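PDB 3V75: orotidine 5'-phosphate decarboxylase from Streptomyces avermitilis, which probably catalyses the decarboxylation of orotidine 5'-phosphate to UMP and CO2, the last step of de novo UMP biosynthesis. Local coordinates for residues Pro267-Gly272 and Asp288-Glu293; Ser32-Asp37 and His78-Lys83; Ala53-Ser58 and His276-Arg281; Ala202-Glu207 and Leu233-Pro238; Val185-Ala188 and Arg194-Ala197. All blocks are in the same frame, centred on the assembly; numbering follows the deposited sequence. Where two conformers were deposited one is given.

Contact 1 (Pro267-Gly272 and Asp288-Glu293)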
# COMPACT_ATOMS: atom_id res chain seq x y z
N PRO A 267 -15.16 3.03 -15.82
CA PRO A 267 -14.37 2.11 -16.65
C PRO A 267 -12.98 2.68 -16.83
O PRO A 267 -12.83 3.79 -17.34
CB PRO A 267 -15.12 2.10 -18.00
CG PRO A 267 -16.41 2.94 -17.75
CD PRO A 267 -16.07 3.86 -16.62
N ASN A 268 -11.96 1.94 -16.43
CA ASN A 268 -10.61 2.44 -16.53
C ASN A 268 -9.89 1.82 -17.74
O ASN A 268 -9.78 0.59 -17.83
CB ASN A 268 -9.82 2.11 -15.25
CG ASN A 268 -8.38 2.55 -15.34
OD1 ASN A 268 -7.48 1.77 -15.73
ND2 ASN A 268 -8.15 3.82 -15.06
N VAL A 269 -9.41 2.67 -18.65
CA VAL A 269 -8.61 2.25 -19.79
C VAL A 269 -7.17 2.73 -19.58
O VAL A 269 -6.96 3.90 -19.25
CB VAL A 269 -9.15 2.89 -21.09
CG1 VAL A 269 -8.33 2.42 -22.31
CG2 VAL A 269 -10.65 2.62 -21.32
N SER A 270 -6.21 1.86 -19.82
CA SER A 270 -4.82 2.26 -19.76
C SER A 270 -4.22 2.23 -21.19
O SER A 270 -4.29 3.24 -21.90
CB SER A 270 -4.08 1.36 -18.79
OG SER A 270 -2.70 1.62 -18.84
N ARG A 271 -3.70 1.09 -21.61
CA ARG A 271 -3.04 1.02 -22.93
C ARG A 271 -3.93 1.46 -24.12
O ARG A 271 -3.42 2.09 -25.05
CB ARG A 271 -2.56 -0.42 -23.18
CG ARG A 271 -1.75 -0.51 -24.49
CD ARG A 271 -1.04 -1.86 -24.70
NE ARG A 271 -0.28 -1.81 -25.93
CZ ARG A 271 0.81 -1.06 -26.12
NH1 ARG A 271 1.33 -0.35 -25.09
NH2 ARG A 271 1.41 -1.04 -27.30
N GLY A 272 -5.22 1.16 -24.08
CA GLY A 272 -6.11 1.49 -25.19
C GLY A 272 -6.10 2.96 -25.53
O GLY A 272 -6.37 3.34 -26.70
N ASP A 288 -11.87 9.97 -26.58
CA ASP A 288 -13.25 10.32 -26.98
C ASP A 288 -13.97 9.08 -27.49
O ASP A 288 -15.16 8.88 -27.22
CB ASP A 288 -13.28 11.36 -28.12
CG ASP A 288 -12.94 12.77 -27.66
OD1 ASP A 288 -12.88 13.01 -26.44
OD2 ASP A 288 -12.71 13.63 -28.56
N ARG A 289 -13.25 8.23 -28.23
CA ARG A 289 -13.89 7.04 -28.80
C ARG A 289 -14.30 6.05 -27.71
O ARG A 289 -15.43 5.51 -27.74
CB ARG A 289 -12.99 6.34 -29.81
CG ARG A 289 -13.54 4.98 -30.17
CD ARG A 289 -12.62 4.27 -31.18
NE ARG A 289 -11.22 4.44 -30.81
CZ ARG A 289 -10.44 3.57 -30.16
NH1 ARG A 289 -9.15 3.88 -29.94
NH2 ARG A 289 -10.90 2.36 -29.82
N PHE A 290 -13.41 5.78 -26.76
CA PHE A 290 -13.80 4.91 -25.65
C PHE A 290 -14.99 5.47 -24.90
O PHE A 290 -15.95 4.73 -24.63
CB PHE A 290 -12.65 4.66 -24.67
CG PHE A 290 -11.74 3.54 -25.08
CD1 PHE A 290 -12.10 2.23 -24.82
CD2 PHE A 290 -10.56 3.79 -25.75
CE1 PHE A 290 -11.27 1.17 -25.18
CE2 PHE A 290 -9.74 2.74 -26.14
CZ PHE A 290 -10.09 1.43 -25.84
N ALA A 291 -14.94 6.76 -24.55
CA ALA A 291 -16.03 7.32 -23.76
C ALA A 291 -17.34 7.22 -24.53
O ALA A 291 -18.41 6.91 -23.95
CB ALA A 291 -15.74 8.76 -23.40
N GLU A 292 -17.29 7.50 -25.83
CA GLU A 292 -18.53 7.44 -26.61
C GLU A 292 -19.07 6.03 -26.75
O GLU A 292 -20.29 5.81 -26.69
CB GLU A 292 -18.34 8.05 -27.99
CG GLU A 292 -19.57 7.93 -28.86
CD GLU A 292 -20.87 8.48 -28.16
OE1 GLU A 292 -21.98 7.93 -28.40
OE2 GLU A 292 -20.79 9.46 -27.36
N GLU A 293 -18.17 5.07 -26.97
CA GLU A 293 -18.63 3.69 -27.10
C GLU A 293 -19.24 3.17 -25.81
O GLU A 293 -20.23 2.41 -25.84
CB GLU A 293 -17.49 2.78 -27.50
CG GLU A 293 -17.04 3.01 -28.92
CD GLU A 293 -15.82 2.14 -29.28
OE1 GLU A 293 -15.18 1.51 -28.40
OE2 GLU A 293 -15.46 2.16 -30.47
O HOH W 1 -7.04 2.19 -29.02

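Contact 2 (Ser32-Asp37 and His78-Lys83)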
# COMPACT_ATOMS: atom_id res chain seq x y z
N SER A 32 -20.65 11.20 -10.53
CA SER A 32 -21.84 10.97 -11.36
C SER A 32 -21.97 12.12 -12.37
O SER A 32 -22.21 11.90 -13.59
CB SER A 32 -23.09 10.88 -10.48
OG SER A 32 -24.26 10.68 -11.26
N ARG A 33 -21.81 13.36 -11.90
CA ARG A 33 -21.90 14.53 -12.79
C ARG A 33 -20.77 14.54 -13.83
O ARG A 33 -21.03 14.86 -15.01
CB ARG A 33 -21.93 15.83 -11.95
CG ARG A 33 -21.87 17.13 -12.73
CD ARG A 33 -22.37 18.35 -11.88
NE ARG A 33 -23.23 17.92 -10.75
CZ ARG A 33 -22.79 17.78 -9.49
NH1 ARG A 33 -21.50 18.04 -9.23
NH2 ARG A 33 -23.61 17.38 -8.50
N ALA A 34 -19.55 14.20 -13.42
CA ALA A 34 -18.40 14.25 -14.32
C ALA A 34 -18.57 13.23 -15.46
O ALA A 34 -18.29 13.55 -16.63
CB ALA A 34 -17.12 13.97 -13.57
N MSE A 35 -19.00 12.02 -15.13
CA MSE A 35 -19.20 11.02 -16.17
C MSE A 35 -20.33 11.42 -17.09
O MSE A 35 -20.25 11.12 -18.29
CB MSE A 35 -19.40 9.62 -15.59
CG MSE A 35 -18.09 9.07 -14.95
SE MSE A 35 -18.06 7.19 -14.73
CE MSE A 35 -19.47 7.04 -13.47
N ASP A 36 -21.38 12.09 -16.59
CA ASP A 36 -22.46 12.56 -17.47
C ASP A 36 -21.90 13.65 -18.42
O ASP A 36 -22.22 13.69 -19.62
CB ASP A 36 -23.62 13.21 -16.69
CG ASP A 36 -24.47 12.21 -15.87
OD1 ASP A 36 -24.49 11.00 -16.16
OD2 ASP A 36 -25.16 12.69 -14.89
N ASP A 37 -21.12 14.58 -17.86
CA ASP A 37 -20.67 15.77 -18.60
C ASP A 37 -19.57 15.43 -19.61
O ASP A 37 -19.62 15.87 -20.75
CB ASP A 37 -20.12 16.84 -17.64
CG ASP A 37 -21.20 17.54 -16.81
OD1 ASP A 37 -22.40 17.42 -17.09
OD2 ASP A 37 -20.81 18.20 -15.82
N HIS A 78 -10.70 16.93 -21.03
CA HIS A 78 -11.60 16.11 -21.85
C HIS A 78 -12.08 14.87 -21.19
O HIS A 78 -13.13 14.35 -21.55
CB HIS A 78 -10.93 15.81 -23.19
CG HIS A 78 -10.46 17.06 -23.86
ND1 HIS A 78 -11.35 18.03 -24.29
CD2 HIS A 78 -9.22 17.56 -24.06
CE1 HIS A 78 -10.67 19.07 -24.76
NE2 HIS A 78 -9.37 18.81 -24.63
N VAL A 79 -11.35 14.39 -20.20
CA VAL A 79 -11.75 13.12 -19.58
C VAL A 79 -12.35 13.33 -18.21
O VAL A 79 -11.96 14.27 -17.48
CB VAL A 79 -10.60 12.05 -19.44
CG1 VAL A 79 -9.99 11.71 -20.82
CG2 VAL A 79 -9.55 12.52 -18.44
N ALA A 80 -13.33 12.49 -17.88
CA ALA A 80 -14.01 12.60 -16.59
C ALA A 80 -13.04 12.37 -15.42
O ALA A 80 -13.07 13.11 -14.43
CB ALA A 80 -15.18 11.64 -16.49
N VAL A 81 -12.21 11.34 -15.53
CA VAL A 81 -11.40 10.89 -14.40
C VAL A 81 -10.03 10.45 -14.91
O VAL A 81 -9.94 9.85 -16.00
CB VAL A 81 -12.06 9.66 -13.71
CG1 VAL A 81 -11.37 9.31 -12.38
CG2 VAL A 81 -13.55 9.88 -13.50
N PHE A 82 -8.98 10.71 -14.14
CA PHE A 82 -7.68 10.06 -14.34
C PHE A 82 -7.36 9.16 -13.18
O PHE A 82 -7.79 9.43 -12.04
CB PHE A 82 -6.54 11.07 -14.34
CG PHE A 82 -6.43 11.88 -15.59
CD1 PHE A 82 -6.10 11.27 -16.81
CD2 PHE A 82 -6.54 13.26 -15.54
CE1 PHE A 82 -5.92 12.05 -17.97
CE2 PHE A 82 -6.35 14.05 -16.69
CZ PHE A 82 -6.06 13.43 -17.91
N LYS A 83 -6.56 8.12 -13.42
CA LYS A 83 -6.10 7.25 -12.34
C LYS A 83 -4.60 7.07 -12.43
O LYS A 83 -4.11 6.16 -13.09
CB LYS A 83 -6.82 5.90 -12.38
CG LYS A 83 -6.44 4.97 -11.22
CD LYS A 83 -7.30 3.72 -11.15
CE LYS A 83 -6.94 2.68 -12.21
NZ LYS A 83 -5.58 2.08 -12.03

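Contact 3 (Ala53-Ser58 and His276-Arg281)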
# COMPACT_ATOMS: atom_id res chain seq x y z
N ALA A 53 9.18 3.69 -23.07
CA ALA A 53 10.01 3.29 -24.22
C ALA A 53 9.14 3.40 -25.48
O ALA A 53 9.60 3.94 -26.49
CB ALA A 53 10.55 1.89 -24.05
N ASP A 54 7.91 2.89 -25.42
CA ASP A 54 6.99 3.04 -26.56
C ASP A 54 6.83 4.52 -27.01
O ASP A 54 6.75 4.81 -28.23
CB ASP A 54 5.60 2.48 -26.25
CG ASP A 54 5.56 0.93 -26.13
OD1 ASP A 54 6.54 0.25 -26.53
OD2 ASP A 54 4.53 0.40 -25.61
N TRP A 55 6.73 5.48 -26.08
CA TRP A 55 6.63 6.91 -26.44
C TRP A 55 7.96 7.49 -26.86
O TRP A 55 8.06 8.70 -27.08
CB TRP A 55 6.12 7.81 -25.29
CG TRP A 55 4.70 7.65 -24.99
CD1 TRP A 55 3.97 6.51 -25.16
CD2 TRP A 55 3.81 8.62 -24.43
NE1 TRP A 55 2.67 6.71 -24.75
CE2 TRP A 55 2.54 8.00 -24.30
CE3 TRP A 55 3.95 9.96 -24.05
CZ2 TRP A 55 1.41 8.68 -23.79
CZ3 TRP A 55 2.80 10.64 -23.53
CH2 TRP A 55 1.57 9.99 -23.42
N GLY A 56 9.00 6.65 -26.91
CA GLY A 56 10.34 7.10 -27.22
C GLY A 56 10.95 7.95 -26.11
O GLY A 56 11.78 8.83 -26.39
N LEU A 57 10.52 7.71 -24.86
CA LEU A 57 11.07 8.45 -23.72
C LEU A 57 11.99 7.53 -22.92
O LEU A 57 11.86 6.29 -22.96
CB LEU A 57 9.94 8.95 -22.79
CG LEU A 57 8.91 9.84 -23.46
CD1 LEU A 57 7.70 9.95 -22.53
CD2 LEU A 57 9.51 11.19 -23.76
N SER A 58 12.90 8.12 -22.17
CA SER A 58 13.85 7.35 -21.38
C SER A 58 13.18 6.85 -20.10
O SER A 58 12.17 7.44 -19.65
CB SER A 58 15.02 8.26 -21.01
OG SER A 58 14.53 9.50 -20.43
N HIS A 276 -1.40 5.53 -27.76
CA HIS A 276 -1.47 6.51 -28.84
C HIS A 276 -0.61 7.74 -28.62
O HIS A 276 -0.40 8.52 -29.54
CB HIS A 276 -2.91 6.91 -29.10
CG HIS A 276 -3.72 5.77 -29.59
ND1 HIS A 276 -3.63 5.31 -30.89
CD2 HIS A 276 -4.60 4.95 -28.95
CE1 HIS A 276 -4.44 4.27 -31.04
NE2 HIS A 276 -5.04 4.03 -29.88
N GLY A 277 -0.10 7.94 -27.41
CA GLY A 277 0.86 9.00 -27.18
C GLY A 277 2.17 8.68 -27.89
O GLY A 277 2.43 7.54 -28.29
N PRO A 278 3.01 9.69 -28.05
CA PRO A 278 2.83 11.04 -27.48
C PRO A 278 1.96 12.02 -28.29
O PRO A 278 1.85 13.21 -27.95
CB PRO A 278 4.26 11.56 -27.35
CG PRO A 278 5.04 10.81 -28.35
CD PRO A 278 4.34 9.49 -28.63
N ASP A 279 1.37 11.55 -29.39
CA ASP A 279 0.56 12.40 -30.27
C ASP A 279 -0.71 12.85 -29.55
O ASP A 279 -1.57 12.02 -29.20
CB ASP A 279 0.23 11.57 -31.52
CG ASP A 279 -0.58 12.29 -32.54
OD1 ASP A 279 -1.44 13.16 -32.24
OD2 ASP A 279 -0.33 12.01 -33.74
N VAL A 280 -0.83 14.16 -29.31
CA VAL A 280 -1.93 14.65 -28.48
C VAL A 280 -3.27 14.50 -29.18
O VAL A 280 -4.29 14.25 -28.51
CB VAL A 280 -1.70 16.11 -28.00
CG1 VAL A 280 -0.43 16.16 -27.12
CG2 VAL A 280 -1.62 17.07 -29.21
N ARG A 281 -3.32 14.63 -30.51
CA ARG A 281 -4.60 14.42 -31.19
C ARG A 281 -4.97 12.94 -31.13
O ARG A 281 -6.15 12.61 -31.00
CB ARG A 281 -4.57 14.86 -32.65
CG ARG A 281 -4.42 16.36 -32.85
CD ARG A 281 -4.29 16.70 -34.33
NE ARG A 281 -4.02 18.14 -34.53
CZ ARG A 281 -3.55 18.67 -35.65
NH1 ARG A 281 -3.27 17.89 -36.69
NH2 ARG A 281 -3.32 19.99 -35.72

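Contact 4 (Ala202-Glu207 and Leu233-Pro238)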
# COMPACT_ATOMS: atom_id res chain seq x y z
N ALA A 202 -20.90 -5.68 0.91
CA ALA A 202 -21.96 -5.38 1.87
C ALA A 202 -21.60 -4.19 2.79
O ALA A 202 -22.46 -3.36 3.12
CB ALA A 202 -22.34 -6.61 2.71
N HIS A 203 -20.34 -4.13 3.22
CA HIS A 203 -19.91 -2.98 4.04
C HIS A 203 -20.09 -1.70 3.24
O HIS A 203 -20.52 -0.66 3.79
CB HIS A 203 -18.42 -3.09 4.39
CG HIS A 203 -18.12 -4.01 5.53
ND1 HIS A 203 -18.64 -3.82 6.79
CD2 HIS A 203 -17.26 -5.06 5.63
CE1 HIS A 203 -18.14 -4.74 7.61
NE2 HIS A 203 -17.30 -5.50 6.93
N LEU A 204 -19.72 -1.73 1.96
CA LEU A 204 -19.84 -0.53 1.13
C LEU A 204 -21.31 -0.14 0.93
O LEU A 204 -21.64 1.07 0.97
CB LEU A 204 -19.15 -0.73 -0.21
CG LEU A 204 -17.63 -0.85 -0.11
CD1 LEU A 204 -17.10 -1.44 -1.42
CD2 LEU A 204 -16.96 0.50 0.20
N ALA A 205 -22.19 -1.13 0.71
CA ALA A 205 -23.61 -0.82 0.55
C ALA A 205 -24.12 -0.12 1.80
O ALA A 205 -24.87 0.88 1.72
CB ALA A 205 -24.42 -2.08 0.27
N ALA A 206 -23.67 -0.59 2.97
CA ALA A 206 -24.10 0.05 4.22
C ALA A 206 -23.52 1.46 4.32
O ALA A 206 -24.20 2.39 4.76
CB ALA A 206 -23.71 -0.79 5.43
N GLU A 207 -22.28 1.62 3.87
CA GLU A 207 -21.60 2.91 3.93
C GLU A 207 -22.32 3.97 3.10
O GLU A 207 -22.32 5.15 3.44
CB GLU A 207 -20.15 2.79 3.45
CG GLU A 207 -19.27 3.90 3.93
CD GLU A 207 -18.99 3.78 5.43
OE1 GLU A 207 -18.37 2.77 5.86
OE2 GLU A 207 -19.38 4.69 6.19
N LEU A 233 -23.58 -6.34 -6.80
CA LEU A 233 -22.82 -5.13 -7.08
C LEU A 233 -23.66 -3.85 -6.89
O LEU A 233 -23.15 -2.75 -7.14
CB LEU A 233 -22.25 -5.19 -8.51
CG LEU A 233 -21.32 -6.36 -8.77
CD1 LEU A 233 -20.81 -6.31 -10.26
CD2 LEU A 233 -20.17 -6.37 -7.79
N ASP A 234 -24.91 -4.00 -6.45
CA ASP A 234 -25.86 -2.92 -6.15
C ASP A 234 -25.41 -2.29 -4.82
O ASP A 234 -26.13 -2.50 -3.83
CB ASP A 234 -27.29 -3.50 -5.90
CG ASP A 234 -28.39 -2.40 -5.87
OD1 ASP A 234 -28.05 -1.22 -6.00
OD2 ASP A 234 -29.60 -2.75 -5.71
N ILE A 235 -24.27 -1.60 -4.76
CA ILE A 235 -23.77 -1.05 -3.49
C ILE A 235 -24.00 0.45 -3.37
O ILE A 235 -23.54 1.08 -2.41
CB ILE A 235 -22.27 -1.37 -3.29
CG1 ILE A 235 -21.43 -0.74 -4.39
CG2 ILE A 235 -22.09 -2.89 -3.23
CD1 ILE A 235 -19.92 -0.74 -4.12
N ASN A 236 -24.72 1.03 -4.32
CA ASN A 236 -24.93 2.49 -4.35
C ASN A 236 -23.61 3.25 -4.25
O ASN A 236 -23.51 4.33 -3.61
CB ASN A 236 -25.93 2.98 -3.29
CG ASN A 236 -26.32 4.42 -3.51
OD1 ASN A 236 -26.44 4.85 -4.67
ND2 ASN A 236 -26.47 5.19 -2.44
N GLY A 237 -22.58 2.70 -4.89
CA GLY A 237 -21.30 3.37 -5.00
C GLY A 237 -20.60 2.97 -6.28
O GLY A 237 -21.03 2.02 -6.96
N PRO A 238 -19.57 3.72 -6.65
CA PRO A 238 -18.94 3.52 -7.96
C PRO A 238 -18.13 2.21 -7.99
O PRO A 238 -17.57 1.77 -6.94
CB PRO A 238 -18.03 4.73 -8.12
CG PRO A 238 -17.73 5.17 -6.67
CD PRO A 238 -19.01 4.86 -5.90

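Contact 5 (Val185-Ala188 and Arg194-Ala197)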
# COMPACT_ATOMS: atom_id res chain seq x y z
N VAL A 185 -7.76 -15.02 -1.65
CA VAL A 185 -8.29 -14.33 -0.47
C VAL A 185 -9.75 -13.93 -0.71
O VAL A 185 -10.60 -14.11 0.16
CB VAL A 185 -7.46 -13.07 -0.14
CG1 VAL A 185 -8.07 -12.30 1.07
CG2 VAL A 185 -6.05 -13.48 0.16
N GLN A 186 -10.05 -13.38 -1.88
CA GLN A 186 -11.36 -12.79 -2.13
C GLN A 186 -12.49 -13.81 -2.04
O GLN A 186 -13.62 -13.45 -1.71
CB GLN A 186 -11.35 -12.11 -3.53
CG GLN A 186 -10.39 -10.92 -3.53
CD GLN A 186 -9.92 -10.48 -4.91
OE1 GLN A 186 -10.55 -10.78 -5.92
NE2 GLN A 186 -8.81 -9.75 -4.94
N HIS A 187 -12.20 -15.07 -2.35
CA HIS A 187 -13.24 -16.13 -2.34
C HIS A 187 -13.30 -16.91 -1.03
O HIS A 187 -14.13 -17.82 -0.89
CB HIS A 187 -13.09 -17.11 -3.50
CG HIS A 187 -13.21 -16.44 -4.85
ND1 HIS A 187 -12.82 -17.08 -6.01
CD2 HIS A 187 -13.67 -15.22 -5.21
CE1 HIS A 187 -13.03 -16.26 -7.04
NE2 HIS A 187 -13.57 -15.14 -6.58
N ALA A 188 -12.40 -16.59 -0.09
CA ALA A 188 -12.36 -17.31 1.19
C ALA A 188 -13.66 -16.95 1.95
O ALA A 188 -14.16 -15.83 1.86
CB ALA A 188 -11.13 -16.88 1.97
N ARG A 194 -20.75 -15.59 3.81
CA ARG A 194 -20.31 -14.64 2.77
C ARG A 194 -18.80 -14.78 2.56
O ARG A 194 -18.07 -14.98 3.55
CB ARG A 194 -20.67 -13.18 3.14
CG ARG A 194 -22.21 -13.01 3.16
CD ARG A 194 -22.71 -11.66 3.64
NE ARG A 194 -22.02 -11.34 4.87
CZ ARG A 194 -21.96 -10.13 5.42
NH1 ARG A 194 -22.59 -9.11 4.84
NH2 ARG A 194 -21.23 -9.93 6.53
N ASP A 195 -18.33 -14.65 1.32
CA ASP A 195 -16.89 -14.60 1.14
C ASP A 195 -16.34 -13.22 1.43
O ASP A 195 -17.11 -12.29 1.74
CB ASP A 195 -16.38 -15.19 -0.20
CG ASP A 195 -16.83 -14.41 -1.41
OD1 ASP A 195 -17.31 -13.25 -1.30
OD2 ASP A 195 -16.67 -14.99 -2.54
N VAL A 196 -15.02 -13.07 1.37
CA VAL A 196 -14.38 -11.81 1.67
C VAL A 196 -14.87 -10.70 0.76
O VAL A 196 -15.20 -9.60 1.22
CB VAL A 196 -12.85 -11.98 1.62
CG1 VAL A 196 -12.16 -10.61 1.56
CG2 VAL A 196 -12.39 -12.80 2.85
N ALA A 197 -14.94 -10.97 -0.55
CA ALA A 197 -15.41 -9.94 -1.48
C ALA A 197 -16.83 -9.51 -1.16
O ALA A 197 -17.12 -8.30 -1.16
CB ALA A 197 -15.33 -10.45 -2.94
O HOH W 2 -16.51 -17.63 -2.45

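Contact 1 (Pro267-Gly272 and Asp288-Glu293)
V269 lays both its methyl groups over one face of the F290 ring, and this is the tight half of the contact. CG1 stands almost above the ring centre, a CH-pi contact of 4.1 Å from V269 CG1 to the F290 centroid, 11° off the ring normal. CG2 sits nearer the root of the ring, with V269 CG2 3.8 Å from F290 CD1. This holds for one of two conformers of V269, the one with CG1 anti to the backbone N (chi1 -178°). The outer end of the ring meets the first turn of helix 271-274: F290 CE2 is 3.5 Å from G272 O, which lies near the ring plane, and F290 CZ is 4.0 Å from G272 CA. Any side chain at G272 would point into the ring. In TIM-barrel terms, the eighth strand, 265-269, is covered by helix 280-299, the next long helix in the chain; L41 and I244 also touch V269. Cutting F290 back to an alanine is likely to open a gap between strand and helix, leaving the V269 methyls and G272 without their cover. Toward solvent the packing gives way to water. The exposed R289 keeps its NH1 4.3 Å from G272 O, and one water fills the step, donating to G272 O at 2.7 Å and accepting from R289 NH1 at 2.9 Å, at the guanidinium edge and in its plane.

Contact 2 (Ser32-Asp37 and His78-Lys83)
A34 and A80 meet methyl to methyl, each CB directed at the opposite segment, with A34 CB 4.2 Å from A80 CB. The backbones come together closely, the A34 and A80 CA atoms being 5.2 Å apart, a spacing suited to two alanines. The A80 methyl does not face the A34 methyl alone. It rests against the backbone between A34 and M35, with A80 CB 3.7 Å from A34 O and 4.1 Å from M35 N. M35, a selenomethionine, flanks the same methyl from the side: its CG, anti to the carbonyl carbon (chi1 -70°), comes within 4.2 Å of A80 CB; chi2 then carries SE past the alanine, and the bend at chi3 sets only the terminal CE. A single methyl is thus seated between a methyl, a peptide and a methylene, with no hydrogen bond crossing the contact. Just beyond A80 the chain enters strand 81-84, and the backbone of A80 already bonds to L113 while V81 and K83 pair with V43. Helix 27-38 lies at the end of the barrel where these strands start, meeting A80 just ahead of strand 81-84 and, through A34, L113, the first residue of strand 113-120. R38, further along the helix, bonds to V79 O.

Contact 3 (Ala53-Ser58 and His276-Arg281)
W55 spreads its indole over the cis peptide that joins G277 to P278, and the contact can be followed out along that side chain. CB starts beside the proline ring, W55 CB being 4.1 Å from P278 CD. CG, anti to the carbonyl carbon (chi1 -72°), lies over the G277 carbonyl. On the pyrrole side, W55 CD1 is 3.6 Å from G277 O; NE1 passes equally near that oxygen but spends its hydrogen on L274 O, which fixes the turn of the ring. At the ring fusion, CD2 lies over the G277 carbonyl carbon and CE2 over its alpha carbon. On the benzene side, W55 CE3 touches P278 CB at 3.7 Å and CZ3 lies over P278 CA, while W55 CZ2 comes to 3.4 Å from G277 CA, which CH2, at the tip, also meets. Both alpha carbons sit against the same face of the six-membered ring as CH-pi partners: G277 CA is 3.8 Å from its centroid and 26° off the normal, P278 CA 4.0 Å and 18°. A CB on G277 would clash with CZ2, which fits a glycine there. A leucine in place of W55 would probably uncover the G277-P278 peptide and leave L274 O without its N-H donor. Behind W55, G56 ends helix 49-54 in a Schellman motif, and beyond P278 the side chain of D279 caps helix 280-299. The indole also packs on L283 of that helix and on F67, T70 and V71 of helix 61-75, joining three helices at the periphery of the fold.

Contact 4 (Ala202-Glu207 and Leu233-Pro238)
A205 and I235 bring their backbones almost into touch, their CA atoms 4.0 Å apart, and A205 CA-H points nearly straight at I235 O (CA to O 3.5 Å, 167° at the hydrogen). No conventional hydrogen bond crosses between the segments; I235 O takes one from N208 ND2 just past the helix. The side chains then fill in around this close approach. The A205 methyl lies against the root of the isoleucine, with A205 CB 4.2 Å from I235 CB. The rest of I235 runs alongside L204, both side chains heading the same way: I235 CD1 is 4.0 Å from L204 CD1 and equally far from L204 CB. I235 reaches this place with CG1 between the backbone N and the carbonyl carbon (chi1 62°), a crowded rotamer, and a nearly extended chi2 of 167° that carries CD1 along the leucine. Around I235 the loop turns sharply: D234 is the centre of an inverse gamma turn, closed by a weak bond from I235 N to L233 O, and N236 follows with a positive phi while its ND2 bonds to N208 O and E211 O. L204 also packs on V173, F217 and A219, and L201 adds to the cover of I235. This is the helix-on-barrel layer of a TIM barrel, in which helix 196-207 lies over strands 170-176 and 217-221 and is met from the side by the non-helical connection leading into strand 239-241.

Contact 5 (Val185-Ala188 and Arg194-Ala197)
The H187 imidazole and the D195 carboxylate lie side by side, pointing the same way, with planes only 10° apart. H187 CD2 comes within 4.0 Å of D195 OD2, but the polar H187 NE2 stays 5.1 Å from that oxygen. OD2 bonds to Y231 OH, and one water donates both to D195 OD2 at 2.6 Å and to H187 O at 2.9 Å. The other oxygen, OD1, accepts from A198 N, making D195 the N-cap of helix 196-207: the carboxylate folds forward over the first turn, with CG between the backbone N and the carbonyl carbon. Two carbonyls meet the same turn, those of Q186, the last residue of helix 183-186, and of A188, just beyond it. A197 N gives Q186 O a straight bond of 3.0 Å (164°), in the carbonyl plane on a lone pair; V196 N bonds to A188 O at 2.9 Å, more bent (135°) and nearly along the C=O axis. Beside these bonds V196 CB lies 3.4 Å from V185 O. Q186 turns its amide away to T177 OG1, and its side chain is about 9 Å from that of K119, the predicted proton donor. V185, A188 and V196 continue into packing with V185, V196 and Y151 of the second subunit. The result is an N-capped helix start whose first N-H groups donate to carbonyls at and just after a short helix's end, in the dimer interface near the probable active site.

In the fold
Contact 2 is buried, its centre about 11 Å from that of the chain; contacts 1 and 4 are partly buried, while contacts 3 and 5 lie far out, although most of their touching residues are buried. Contact 1 sets a helix over the last strand, contact 2 the N-terminal helix against the lead-in to the second; both are apolar, and they touch at N268 and K83. Contact 3, its centre about 23 Å from the chain's, shares helix 280-299 with contact 1 and the long, weak D54-R271 ion pair. Contacts 4 and 5 occupy opposite ends of helix 196-207. Direct hydrogen bonds between segments occur in contact 5 alone, at the helix start; contact 4, at the C-terminal end, is apolar but for its CA-H···O.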